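PDB 5UOF: alpha,alpha-trehalose-phosphate synthase (UDP-forming) from Burkholderia multivorans, which belongs to glycosyltransferase family 20 and is built on the GT-B plan of two Rossmann-like domains facing each other. Local coordinates for residues K266-V271 with V364-P369; V271-Y276 with P308-D313; G279-F284 with R321-G326; V304-P309 with Q344-K349. All blocks are in the same frame, centred on the assembly; numbering follows the deposited sequence.

Overall arrangement
All four contacts lie in the second Rossmann-like domain and illustrate how chemistry follows position in such a fold. Interactions 1 and 4 are strand pairings in one parallel sheet: 1 is buried at its middle, while 4 joins the outermost strand 343-346 and is more open. Both rest on backbone hydrogen bonds, flanked by valines and tyrosine in 1, by apolar, amide and aromatic groups in 4. Interaction 3 packs two helices over that sheet almost wholly through hydrocarbon, with no hydrogen bond across it. Interaction 2 ties the loops that follow strands 266-271 and 301-306, partly at the surface, and relies on water. R283 links the layers, reaching from interaction 3 to D272 of interaction 2.

Interaction 1: K266-V271 with V364-P369; sequences KLVMSV and VGYVTP
V268 pairs with V364 and M269 with G365 on neighbouring parallel strands, whose axes approach to 4.7 Å and splay by 31°. M269 uses both its N and its O to bond the partner strand. Its N donates to V364 O at 2.9 Å in an almost straight bond, and its O accepts from Y366 N at the same N to O distance of 2.9 Å. One step earlier, the bond from V364 N to L267 O is weak. Where the strands part, water stands in for the direct bond: a single molecule accepts from V271 N at 2.9 Å and lies 3.0 Å from Y366 O, to which it can donate.

V268, V364 and Y366 form the apolar seam. The two valines run side by side, with V268 CG2 resting 4.0 Å from V364 CB. The other branch, V268 CG1, sits anti to the backbone N (chi1 -178°) and presses on Y366 CB at 3.5 Å, meeting the start of the ring obliquely. The far end of the tyrosine leads away, and its OH is bonded to R283 O. S270, packed by its CB near Y366 O, turns its hydroxyl to Q305 OE1.

Helix 416-428 covers V364 and Y366 through A426, L427 and L423, while strands 301-306 and 392-396 flank the pair within the sheet.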
loop_
_atom_site.group_PDB
_atom_site.type_symbol
_atom_site.label_atom_id
_atom_site.label_comp_id
_atom_site.label_asym_id
_atom_site.label_seq_id
_atom_site.Cartn_x
_atom_site.Cartn_y
_atom_site.Cartn_z
ATOM N N LYS A 266 -21.491 19.403 24.270
ATOM C CA LYS A 266 -21.636 18.406 23.217
ATOM C C LYS A 266 -20.631 17.279 23.419
ATOM O O LYS A 266 -19.583 17.455 24.040
ATOM C CB LYS A 266 -21.423 19.041 21.842
ATOM C CG LYS A 266 -22.337 20.214 21.531
ATOM C CD LYS A 266 -23.696 19.768 21.047
ATOM C CE LYS A 266 -24.516 20.972 20.570
ATOM N NZ LYS A 266 -25.797 20.570 19.919
ATOM N N LEU A 267 -20.968 16.107 22.885
ATOM C CA LEU A 267 -20.202 14.891 23.098
ATOM C C LEU A 267 -19.855 14.272 21.753
ATOM O O LEU A 267 -20.751 14.009 20.938
ATOM C CB LEU A 267 -20.990 13.894 23.958
ATOM C CG LEU A 267 -20.433 12.469 24.060
ATOM C CD1 LEU A 267 -19.073 12.463 24.739
ATOM C CD2 LEU A 267 -21.411 11.566 24.817
ATOM N N VAL A 268 -18.556 14.062 21.522
ATOM C CA VAL A 268 -18.051 13.285 20.390
ATOM C C VAL A 268 -17.621 11.928 20.933
ATOM O O VAL A 268 -16.821 11.859 21.874
ATOM C CB VAL A 268 -16.877 14.000 19.698
ATOM C CG1 VAL A 268 -16.388 13.202 18.485
ATOM C CG2 VAL A 268 -17.287 15.404 19.283
ATOM N N MET A 269 -18.157 10.846 20.366
ATOM C CA MET A 269 -17.845 9.493 20.815
ATOM C C MET A 269 -16.947 8.811 19.798
ATOM O O MET A 269 -17.138 8.966 18.587
ATOM C CB MET A 269 -19.110 8.640 20.998
ATOM C CG MET A 269 -19.889 8.898 22.273
ATOM S SD MET A 269 -19.012 8.456 23.787
ATOM C CE MET A 269 -18.712 6.723 23.499
ATOM N N SER A 270 -15.997 8.029 20.304
ATOM C CA SER A 270 -15.041 7.289 19.490
ATOM C C SER A 270 -14.703 6.019 20.265
ATOM O O SER A 270 -14.428 6.085 21.468
ATOM C CB SER A 270 -13.795 8.150 19.219
ATOM O OG SER A 270 -12.852 7.510 18.377
ATOM N N VAL A 271 -14.765 4.860 19.602
ATOM C CA VAL A 271 -14.558 3.574 20.266
ATOM C C VAL A 271 -13.706 2.719 19.338
ATOM O O VAL A 271 -14.134 2.409 18.220
ATOM C CB VAL A 271 -15.876 2.844 20.591
ATOM C CG1 VAL A 271 -15.592 1.545 21.301
ATOM C CG2 VAL A 271 -16.799 3.708 21.459
ATOM N N VAL A 364 -21.913 13.449 17.856
ATOM C CA VAL A 364 -21.013 13.088 16.760
ATOM C C VAL A 364 -20.446 11.712 17.071
ATOM O O VAL A 364 -20.029 11.446 18.200
ATOM C CB VAL A 364 -19.870 14.104 16.570
ATOM C CG1 VAL A 364 -19.003 13.718 15.351
ATOM C CG2 VAL A 364 -20.427 15.518 16.395
ATOM N N GLY A 365 -20.452 10.832 16.060
ATOM C CA GLY A 365 -19.701 9.599 16.105
ATOM C C GLY A 365 -18.480 9.774 15.222
ATOM O O GLY A 365 -18.596 10.101 14.041
ATOM N N TYR A 366 -17.311 9.548 15.802
ATOM C CA TYR A 366 -16.038 9.916 15.182
ATOM C C TYR A 366 -15.300 8.615 14.884
ATOM O O TYR A 366 -14.627 8.049 15.750
ATOM C CB TYR A 366 -15.286 10.818 16.136
ATOM C CG TYR A 366 -14.011 11.469 15.653
ATOM C CD1 TYR A 366 -13.708 11.588 14.311
ATOM C CD2 TYR A 366 -13.130 12.007 16.583
ATOM C CE1 TYR A 366 -12.514 12.224 13.906
ATOM C CE2 TYR A 366 -11.968 12.638 16.200
ATOM C CZ TYR A 366 -11.657 12.738 14.870
ATOM O OH TYR A 366 -10.477 13.351 14.526
ATOM N N VAL A 367 -15.462 8.126 13.651
ATOM C CA VAL A 367 -15.033 6.777 13.280
ATOM C C VAL A 367 -14.164 6.848 12.030
ATOM O O VAL A 367 -14.639 6.627 10.911
ATOM C CB VAL A 367 -16.260 5.872 13.057
ATOM C CG1 VAL A 367 -15.837 4.425 12.853
ATOM C CG2 VAL A 367 -17.233 5.994 14.223
ATOM N N THR A 368 -12.884 7.147 12.192
ATOM C CA THR A 368 -12.033 7.455 11.040
ATOM C C THR A 368 -10.751 6.624 11.043
ATOM O O THR A 368 -9.641 7.168 10.998
ATOM C CB THR A 368 -11.736 8.953 11.000
ATOM O OG1 THR A 368 -11.045 9.346 12.191
ATOM C CG2 THR A 368 -13.048 9.771 10.885
ATOM N N PRO A 369 -10.871 5.290 11.029
ATOM C CA PRO A 369 -9.670 4.450 10.936
ATOM C C PRO A 369 -8.946 4.674 9.622
ATOM O O PRO A 369 -9.558 5.026 8.612
ATOM C CB PRO A 369 -10.224 3.019 11.002
ATOM C CG PRO A 369 -11.635 3.146 10.440
ATOM C CD PRO A 369 -12.107 4.488 10.992
HETATM O O HOH W 1 -14.647 5.207 16.720
#

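Interaction 2: V271-Y276 with P308-D313; sequences VDRLDY and PPTRSD
R273 CG (chi1 74°) and T310 OG1 (chi1 56°) both stand between the backbone N and the carbonyl carbon, and the two side chains cross at about a right angle. R273 NH2 comes within 3.7 Å of T310 OG1, an oblique contact and not a hydrogen bond. The setting is a Rossmann-like domain of the GT-B fold, in which the segments are the loops that follow two adjacent parallel strands, 266-271 and 301-306. Loops at this end of the strands generally border the cleft between the domains in GT-B proteins.

No direct hydrogen bond joins the loops, and water carries the polar link instead. One molecule accepts from L274 N and donates to P308 O at 2.6 Å, and it also hydrogen-bonds to T310 OG1 at 2.7 Å. Three polar groups from both loops thus converge on it. A second water donates to L274 O, but its separation from T310 OG1 is too short to be trusted.

Near the strand ends carbon contacts take over. The P308 ring brings its CD to 3.5 Å from D272 O, with V271 CG1 more loosely placed beside the same carbon. D272 turns its CB away from the other loop, and its carboxylate forms a salt bridge with R283, while L274 packs on L280 and L324 of the covering helices.

Within its own loop the R273 guanidinium is held by D275: NH1 donates to the anti lone pair of D275 OD2 at 2.8 Å, with that oxygen 20° out of the guanidinium plane.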
loop_
_atom_site.group_PDB
_atom_site.type_symbol
_atom_site.label_atom_id
_atom_site.label_comp_id
_atom_site.label_asym_id
_atom_site.label_seq_id
_atom_site.Cartn_x
_atom_site.Cartn_y
_atom_site.Cartn_z
ATOM N N VAL A 271 -14.765 4.860 19.602
ATOM C CA VAL A 271 -14.558 3.574 20.266
ATOM C C VAL A 271 -13.706 2.719 19.338
ATOM O O VAL A 271 -14.134 2.409 18.220
ATOM C CB VAL A 271 -15.876 2.844 20.591
ATOM C CG1 VAL A 271 -15.592 1.545 21.301
ATOM C CG2 VAL A 271 -16.799 3.708 21.459
ATOM N N ASP A 272 -12.496 2.373 19.778
ATOM C CA ASP A 272 -11.554 1.637 18.935
ATOM C C ASP A 272 -10.675 0.740 19.784
ATOM O O ASP A 272 -10.166 1.171 20.816
ATOM C CB ASP A 272 -10.604 2.569 18.162
ATOM C CG ASP A 272 -11.318 3.575 17.290
ATOM O OD1 ASP A 272 -11.934 4.525 17.828
ATOM O OD2 ASP A 272 -11.210 3.449 16.050
ATOM N N ARG A 273 -10.453 -0.490 19.323
ATOM C CA ARG A 273 -9.326 -1.236 19.851
ATOM C C ARG A 273 -8.026 -0.578 19.389
ATOM O O ARG A 273 -7.982 0.140 18.387
ATOM C CB ARG A 273 -9.390 -2.697 19.410
ATOM C CG ARG A 273 -9.036 -2.927 17.959
ATOM C CD ARG A 273 -9.186 -4.392 17.575
ATOM N NE ARG A 273 -8.327 -5.265 18.370
ATOM C CZ ARG A 273 -7.095 -5.622 18.020
ATOM N NH1 ARG A 273 -6.574 -5.174 16.886
ATOM N NH2 ARG A 273 -6.383 -6.426 18.800
ATOM N N LEU A 274 -6.960 -0.798 20.146
ATOM C CA LEU A 274 -5.682 -0.164 19.833
ATOM C C LEU A 274 -4.940 -1.032 18.825
ATOM O O LEU A 274 -4.381 -2.070 19.184
ATOM C CB LEU A 274 -4.851 0.039 21.095
ATOM C CG LEU A 274 -5.462 0.914 22.193
ATOM C CD1 LEU A 274 -4.399 1.235 23.251
ATOM C CD2 LEU A 274 -6.065 2.205 21.628
ATOM N N ASP A 275 -4.931 -0.617 17.560
ATOM C CA ASP A 275 -4.003 -1.201 16.600
ATOM C C ASP A 275 -3.637 -0.124 15.590
ATOM O O ASP A 275 -4.219 0.967 15.572
ATOM C CB ASP A 275 -4.561 -2.478 15.930
ATOM C CG ASP A 275 -5.790 -2.224 15.083
ATOM O OD1 ASP A 275 -5.737 -1.386 14.166
ATOM O OD2 ASP A 275 -6.822 -2.896 15.314
ATOM N N TYR A 276 -2.640 -0.431 14.759
ATOM C CA TYR A 276 -2.081 0.593 13.888
ATOM C C TYR A 276 -2.956 0.927 12.690
ATOM O O TYR A 276 -2.623 1.854 11.948
ATOM C CB TYR A 276 -0.683 0.187 13.421
ATOM C CG TYR A 276 0.350 0.474 14.482
ATOM C CD1 TYR A 276 0.548 1.778 14.935
ATOM C CD2 TYR A 276 1.094 -0.543 15.058
ATOM C CE1 TYR A 276 1.474 2.064 15.916
ATOM C CE2 TYR A 276 2.036 -0.264 16.051
ATOM C CZ TYR A 276 2.215 1.045 16.473
ATOM O OH TYR A 276 3.133 1.349 17.453
ATOM N N PRO A 308 -11.223 -0.508 24.378
ATOM C CA PRO A 308 -11.279 -1.757 25.126
ATOM C C PRO A 308 -9.910 -2.411 25.136
ATOM O O PRO A 308 -9.312 -2.609 24.072
ATOM C CB PRO A 308 -12.296 -2.600 24.339
ATOM C CG PRO A 308 -13.075 -1.605 23.517
ATOM C CD PRO A 308 -12.127 -0.495 23.215
ATOM N N PRO A 309 -9.363 -2.711 26.311
ATOM C CA PRO A 309 -8.002 -3.262 26.366
ATOM C C PRO A 309 -7.896 -4.585 25.615
ATOM O O PRO A 309 -8.798 -5.424 25.662
ATOM C CB PRO A 309 -7.758 -3.449 27.867
ATOM C CG PRO A 309 -8.691 -2.471 28.524
ATOM C CD PRO A 309 -9.915 -2.467 27.655
ATOM N N THR A 310 -6.788 -4.742 24.884
ATOM C CA THR A 310 -6.431 -5.988 24.204
ATOM C C THR A 310 -4.948 -6.243 24.479
ATOM O O THR A 310 -4.111 -6.143 23.578
ATOM C CB THR A 310 -6.710 -5.926 22.695
ATOM O OG1 THR A 310 -6.012 -4.811 22.124
ATOM C CG2 THR A 310 -8.202 -5.797 22.409
ATOM N N ARG A 311 -4.633 -6.565 25.739
ATOM C CA ARG A 311 -3.243 -6.776 26.141
ATOM C C ARG A 311 -2.530 -7.781 25.243
ATOM O O ARG A 311 -1.295 -7.774 25.164
ATOM C CB ARG A 311 -3.182 -7.236 27.601
ATOM N N SER A 312 -3.284 -8.650 24.562
ATOM C CA SER A 312 -2.705 -9.567 23.585
ATOM C C SER A 312 -2.085 -8.790 22.426
ATOM O O SER A 312 -2.697 -7.858 21.893
ATOM C CB SER A 312 -3.772 -10.535 23.073
ATOM N N ASP A 313 -0.886 -9.216 22.017
ATOM C CA ASP A 313 0.084 -8.404 21.283
ATOM C C ASP A 313 0.523 -7.253 22.180
ATOM O O ASP A 313 0.211 -6.082 21.921
ATOM C CB ASP A 313 -0.465 -7.892 19.948
ATOM C CG ASP A 313 0.634 -7.384 19.027
ATOM O OD1 ASP A 313 1.809 -7.341 19.467
ATOM O OD2 ASP A 313 0.327 -7.037 17.863
HETATM O O HOH W 2 -7.201 -2.364 22.525
HETATM O O HOH W 3 -4.300 -4.341 20.444
#

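Interaction 3: G279-F284 with R321-G326; sequences GLVERF and RETLEG
L324 carries the apolar contact, reaching from helix 314-335 towards L280, V281 and F284 on helix 280-293. Its CG lies anti to the carbonyl carbon (chi1 -67°), and both methyls beyond it turn against the first turn of the partner helix. CD2 presses on L280 CB at 3.5 Å, a tight fit, and also lies 3.6 Å from the backbone N of V281. CD1 meets L280 CD1 at 3.8 Å. Beside this cluster V281 and T323 cross at about a right angle, their CG2 methyls 3.5 Å apart. L280 CD2 packs on the face of the R283 guanidinium, over its centre.

The aromatic part belongs to F284. L324 CD2 stands 4.3 Å above one face of its ring, offset toward the rim, whereas L324 O approaches the edge near the ring plane, 3.8 Å from CE2. Further along helix 314-335, A328 and I331 also touch F284.

Polar interactions lie within each helix or lead out of the pair. R321 NE donates to E325 OE1 at 2.9 Å in a nearly straight salt bridge. R283 makes its salt bridge to D272, and T323 OG1 bonds R319 O.

The helix segments run almost parallel (9°), with axes 9.9 Å apart. Adjacent parallel helices on one face of a parallel sheet are as expected in the Rossmann-like domains of a GT-B protein.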
loop_
_atom_site.group_PDB
_atom_site.type_symbol
_atom_site.label_atom_id
_atom_site.label_comp_id
_atom_site.label_asym_id
_atom_site.label_seq_id
_atom_site.Cartn_x
_atom_site.Cartn_y
_atom_site.Cartn_z
ATOM N N GLY A 279 -5.441 4.847 13.348
ATOM C CA GLY A 279 -5.108 6.262 13.217
ATOM C C GLY A 279 -5.532 7.090 14.411
ATOM O O GLY A 279 -6.081 8.192 14.248
ATOM N N LEU A 280 -5.308 6.577 15.621
ATOM C CA LEU A 280 -5.849 7.261 16.790
ATOM C C LEU A 280 -5.066 8.532 17.116
ATOM O O LEU A 280 -5.628 9.467 17.693
ATOM C CB LEU A 280 -5.890 6.302 17.974
ATOM C CG LEU A 280 -7.004 5.274 17.758
ATOM C CD1 LEU A 280 -6.870 4.073 18.698
ATOM C CD2 LEU A 280 -8.361 5.956 17.941
ATOM N N VAL A 281 -3.781 8.600 16.760
ATOM C CA VAL A 281 -3.071 9.868 16.905
ATOM C C VAL A 281 -3.725 10.927 16.035
ATOM O O VAL A 281 -3.980 12.055 16.477
ATOM C CB VAL A 281 -1.583 9.713 16.552
ATOM C CG1 VAL A 281 -0.935 11.095 16.415
ATOM C CG2 VAL A 281 -0.876 8.886 17.615
ATOM N N GLU A 282 -3.978 10.574 14.772
ATOM C CA GLU A 282 -4.648 11.488 13.854
ATOM C C GLU A 282 -6.016 11.873 14.385
ATOM O O GLU A 282 -6.426 13.031 14.287
ATOM C CB GLU A 282 -4.780 10.846 12.471
ATOM C CG GLU A 282 -3.464 10.677 11.718
ATOM C CD GLU A 282 -2.716 9.403 12.075
ATOM O OE1 GLU A 282 -1.721 9.094 11.388
ATOM O OE2 GLU A 282 -3.112 8.707 13.032
ATOM N N ARG A 283 -6.736 10.901 14.946
ATOM C CA ARG A 283 -8.045 11.162 15.539
ATOM C C ARG A 283 -7.964 12.289 16.569
ATOM O O ARG A 283 -8.732 13.265 16.520
ATOM C CB ARG A 283 -8.549 9.856 16.178
ATOM C CG ARG A 283 -10.043 9.780 16.471
ATOM C CD ARG A 283 -10.821 9.274 15.268
ATOM N NE ARG A 283 -10.330 7.973 14.803
ATOM C CZ ARG A 283 -10.782 6.796 15.221
ATOM N NH1 ARG A 283 -11.738 6.728 16.140
ATOM N NH2 ARG A 283 -10.255 5.673 14.733
ATOM N N PHE A 284 -7.030 12.167 17.510
ATOM C CA PHE A 284 -6.887 13.165 18.559
ATOM C C PHE A 284 -6.423 14.492 17.980
ATOM O O PHE A 284 -6.902 15.552 18.393
ATOM C CB PHE A 284 -5.883 12.713 19.617
ATOM C CG PHE A 284 -6.372 11.605 20.524
ATOM C CD1 PHE A 284 -7.550 10.922 20.264
ATOM C CD2 PHE A 284 -5.640 11.279 21.652
ATOM C CE1 PHE A 284 -7.974 9.900 21.120
ATOM C CE2 PHE A 284 -6.057 10.257 22.508
ATOM C CZ PHE A 284 -7.230 9.580 22.237
ATOM N N ARG A 321 -0.728 2.621 23.244
ATOM C CA ARG A 321 -1.299 3.257 24.429
ATOM C C ARG A 321 -0.397 4.378 24.939
ATOM O O ARG A 321 -0.876 5.471 25.264
ATOM C CB ARG A 321 -1.540 2.207 25.515
ATOM C CG ARG A 321 -2.092 2.781 26.796
ATOM C CD ARG A 321 -2.575 1.689 27.729
ATOM N NE ARG A 321 -3.040 2.262 28.991
ATOM C CZ ARG A 321 -3.765 1.611 29.893
ATOM N NH1 ARG A 321 -4.124 0.348 29.676
ATOM N NH2 ARG A 321 -4.139 2.230 31.008
ATOM N N GLU A 322 0.915 4.143 24.976
ATOM C CA GLU A 322 1.831 5.184 25.437
ATOM C C GLU A 322 1.767 6.405 24.529
ATOM O O GLU A 322 1.736 7.548 25.007
ATOM C CB GLU A 322 3.263 4.643 25.505
ATOM C CG GLU A 322 4.302 5.738 25.692
ATOM C CD GLU A 322 5.646 5.206 26.154
ATOM O OE1 GLU A 322 5.671 4.188 26.876
ATOM O OE2 GLU A 322 6.678 5.810 25.795
ATOM N N THR A 323 1.732 6.179 23.213
ATOM C CA THR A 323 1.649 7.283 22.267
ATOM C C THR A 323 0.377 8.088 22.478
ATOM O O THR A 323 0.419 9.324 22.497
ATOM C CB THR A 323 1.718 6.748 20.840
ATOM O OG1 THR A 323 2.987 6.112 20.630
ATOM C CG2 THR A 323 1.568 7.873 19.858
ATOM N N LEU A 324 -0.761 7.402 22.670
ATOM C CA LEU A 324 -2.039 8.100 22.813
ATOM C C LEU A 324 -2.137 8.821 24.147
ATOM O O LEU A 324 -2.732 9.902 24.230
ATOM C CB LEU A 324 -3.204 7.122 22.672
ATOM C CG LEU A 324 -3.398 6.497 21.296
ATOM C CD1 LEU A 324 -4.621 5.591 21.331
ATOM C CD2 LEU A 324 -3.561 7.595 20.242
ATOM N N GLU A 325 -1.591 8.226 25.210
ATOM C CA GLU A 325 -1.563 8.930 26.487
ATOM C C GLU A 325 -0.761 10.221 26.377
ATOM O O GLU A 325 -1.156 11.250 26.932
ATOM C CB GLU A 325 -1.008 8.014 27.582
ATOM C CG GLU A 325 -2.020 6.943 27.978
ATOM C CD GLU A 325 -1.467 5.820 28.844
ATOM O OE1 GLU A 325 -2.300 5.063 29.388
ATOM O OE2 GLU A 325 -0.231 5.668 28.971
ATOM N N GLY A 326 0.351 10.193 25.639
ATOM C CA GLY A 326 1.120 11.412 25.442
ATOM C C GLY A 326 0.359 12.455 24.645
ATOM O O GLY A 326 0.408 13.648 24.963
#

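Interaction 4: V304-P309 with Q344-K349; sequences VQIAPP and QYLNRK. With EDO (1,2-ethanediol), chain O.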
loop_
_atom_site.group_PDB
_atom_site.type_symbol
_atom_site.label_atom_id
_atom_site.label_comp_id
_atom_site.label_asym_id
_atom_site.label_seq_id
_atom_site.Cartn_x
_atom_site.Cartn_y
_atom_site.Cartn_z
ATOM N N VAL A 304 -14.804 11.722 23.920
ATOM C CA VAL A 304 -14.631 10.518 24.721
ATOM C C VAL A 304 -14.103 9.437 23.790
ATOM O O VAL A 304 -14.795 9.034 22.849
ATOM C CB VAL A 304 -15.945 10.088 25.393
ATOM C CG1 VAL A 304 -15.799 8.699 26.023
ATOM C CG2 VAL A 304 -16.326 11.077 26.469
ATOM N N GLN A 305 -12.873 8.992 24.033
ATOM C CA GLN A 305 -12.263 7.880 23.305
ATOM C C GLN A 305 -12.219 6.675 24.231
ATOM O O GLN A 305 -11.531 6.701 25.258
ATOM C CB GLN A 305 -10.856 8.230 22.822
ATOM C CG GLN A 305 -10.127 7.038 22.182
ATOM C CD GLN A 305 -10.684 6.692 20.824
ATOM O OE1 GLN A 305 -10.696 7.532 19.928
ATOM N NE2 GLN A 305 -11.159 5.453 20.662
ATOM N N ILE A 306 -12.955 5.628 23.872
ATOM C CA ILE A 306 -12.944 4.375 24.604
ATOM C C ILE A 306 -12.100 3.397 23.807
ATOM O O ILE A 306 -12.237 3.304 22.583
ATOM C CB ILE A 306 -14.371 3.843 24.822
ATOM C CG1 ILE A 306 -15.127 4.794 25.758
ATOM C CG2 ILE A 306 -14.348 2.411 25.389
ATOM C CD1 ILE A 306 -16.627 4.581 25.761
ATOM N N ALA A 307 -11.202 2.703 24.496
ATOM C CA ALA A 307 -10.327 1.708 23.876
ATOM C C ALA A 307 -10.386 0.457 24.737
ATOM O O ALA A 307 -9.700 0.375 25.771
ATOM C CB ALA A 307 -8.897 2.220 23.734
ATOM N N PRO A 308 -11.223 -0.508 24.378
ATOM C CA PRO A 308 -11.279 -1.757 25.126
ATOM C C PRO A 308 -9.910 -2.411 25.136
ATOM O O PRO A 308 -9.312 -2.609 24.072
ATOM C CB PRO A 308 -12.296 -2.600 24.339
ATOM C CG PRO A 308 -13.075 -1.605 23.517
ATOM C CD PRO A 308 -12.127 -0.495 23.215
ATOM N N PRO A 309 -9.363 -2.711 26.311
ATOM C CA PRO A 309 -8.002 -3.262 26.366
ATOM C C PRO A 309 -7.896 -4.585 25.615
ATOM O O PRO A 309 -8.798 -5.424 25.662
ATOM C CB PRO A 309 -7.758 -3.449 27.867
ATOM C CG PRO A 309 -8.691 -2.471 28.524
ATOM C CD PRO A 309 -9.915 -2.467 27.655
ATOM N N GLN A 344 -11.342 12.795 27.064
ATOM C CA GLN A 344 -11.411 11.703 28.033
ATOM C C GLN A 344 -10.996 10.426 27.321
ATOM O O GLN A 344 -11.681 9.980 26.397
ATOM C CB GLN A 344 -12.819 11.563 28.605
ATOM C CG GLN A 344 -13.292 12.813 29.306
ATOM C CD GLN A 344 -14.746 12.714 29.724
ATOM O OE1 GLN A 344 -15.569 13.565 29.359
ATOM N NE2 GLN A 344 -15.071 11.674 30.490
ATOM N N TYR A 345 -9.874 9.849 27.735
ATOM C CA TYR A 345 -9.309 8.684 27.070
ATOM C C TYR A 345 -9.355 7.531 28.063
ATOM O O TYR A 345 -8.646 7.541 29.079
ATOM C CB TYR A 345 -7.892 8.977 26.571
ATOM C CG TYR A 345 -7.154 7.765 26.090
ATOM C CD1 TYR A 345 -7.799 6.779 25.358
ATOM C CD2 TYR A 345 -5.808 7.597 26.382
ATOM C CE1 TYR A 345 -7.124 5.656 24.937
ATOM C CE2 TYR A 345 -5.128 6.482 25.962
ATOM C CZ TYR A 345 -5.791 5.522 25.240
ATOM O OH TYR A 345 -5.113 4.411 24.833
ATOM N N LEU A 346 -10.212 6.549 27.774
ATOM C CA LEU A 346 -10.613 5.519 28.728
ATOM C C LEU A 346 -10.184 4.162 28.193
ATOM O O LEU A 346 -10.756 3.669 27.217
ATOM C CB LEU A 346 -12.126 5.563 28.947
ATOM C CG LEU A 346 -12.586 6.859 29.623
ATOM C CD1 LEU A 346 -14.090 7.067 29.451
ATOM C CD2 LEU A 346 -12.202 6.814 31.100
ATOM N N ASN A 347 -9.191 3.560 28.851
ATOM C CA ASN A 347 -8.688 2.234 28.495
ATOM C C ASN A 347 -9.495 1.188 29.264
ATOM O O ASN A 347 -8.998 0.499 30.157
ATOM C CB ASN A 347 -7.201 2.132 28.812
ATOM C CG ASN A 347 -6.360 3.051 27.957
ATOM O OD1 ASN A 347 -5.770 4.021 28.445
ATOM N ND2 ASN A 347 -6.297 2.752 26.670
ATOM N N ARG A 348 -10.777 1.095 28.904
ATOM C CA ARG A 348 -11.772 0.398 29.704
ATOM C C ARG A 348 -12.751 -0.346 28.807
ATOM O O ARG A 348 -13.048 0.078 27.686
ATOM C CB ARG A 348 -12.598 1.365 30.580
ATOM C CG ARG A 348 -11.797 2.358 31.389
ATOM C CD ARG A 348 -11.284 1.735 32.674
ATOM N NE ARG A 348 -10.426 2.656 33.411
ATOM C CZ ARG A 348 -9.102 2.547 33.481
ATOM N NH1 ARG A 348 -8.478 1.547 32.868
ATOM N NH2 ARG A 348 -8.399 3.442 34.164
ATOM N N LYS A 349 -13.282 -1.434 29.345
ATOM C CA LYS A 349 -14.324 -2.216 28.697
ATOM C C LYS A 349 -15.676 -1.838 29.292
ATOM O O LYS A 349 -15.851 -1.872 30.515
ATOM C CB LYS A 349 -14.057 -3.713 28.876
ATOM C CG LYS A 349 -15.236 -4.625 28.547
ATOM C CD LYS A 349 -15.501 -4.701 27.050
ATOM C CE LYS A 349 -16.648 -5.661 26.737
ATOM N NZ LYS A 349 -16.351 -7.073 27.141
HETATM C C1 EDO O . -15.666 -0.342 33.328
HETATM O O1 EDO O . -14.457 -1.009 32.958
HETATM C C2 EDO O . -15.335 0.583 34.486
HETATM O O2 EDO O . -16.389 0.514 35.448
HETATM O O HOH W 4 -7.017 0.244 26.123
#
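V304 begins the pairing by touching Q344 and L346 on the same face of the sheet: its CG2 lies 3.9 Å from Q344 OE1, its CG1 against L346 CD1. Q305 follows with two straight backbone bonds, N to Q344 O and O from L346 N, both 2.8 Å. On the other face its CG, anti to the backbone N (chi1 174°), runs beside Y345 and meets ring atom CD1, while its amide leads off to S270 and D272. I306 returns to the first face and sets CG2 3.5 Å from R348 O. A307 N closes the ladder on L346 O, and its CB sits at the edge of the Y345 ring, 4.0 Å from CE1. Here N347, centre of an inverse gamma turn, donates from ND2 to Y345 OH at 2.7 Å, with the hydroxyl oxygen in its amide plane. A water accepts from the same ND2 and donates to A307 O. After P308, P309 lays CG 3.4 Å from N347 O. Ethanediol, probably from the crystallisation liquor, donates to K349 O.

Strand 301-306, helix 314-335 and strand 343-346 make a beta-alpha-beta crossover, the repeating unit of Rossmann-like domains.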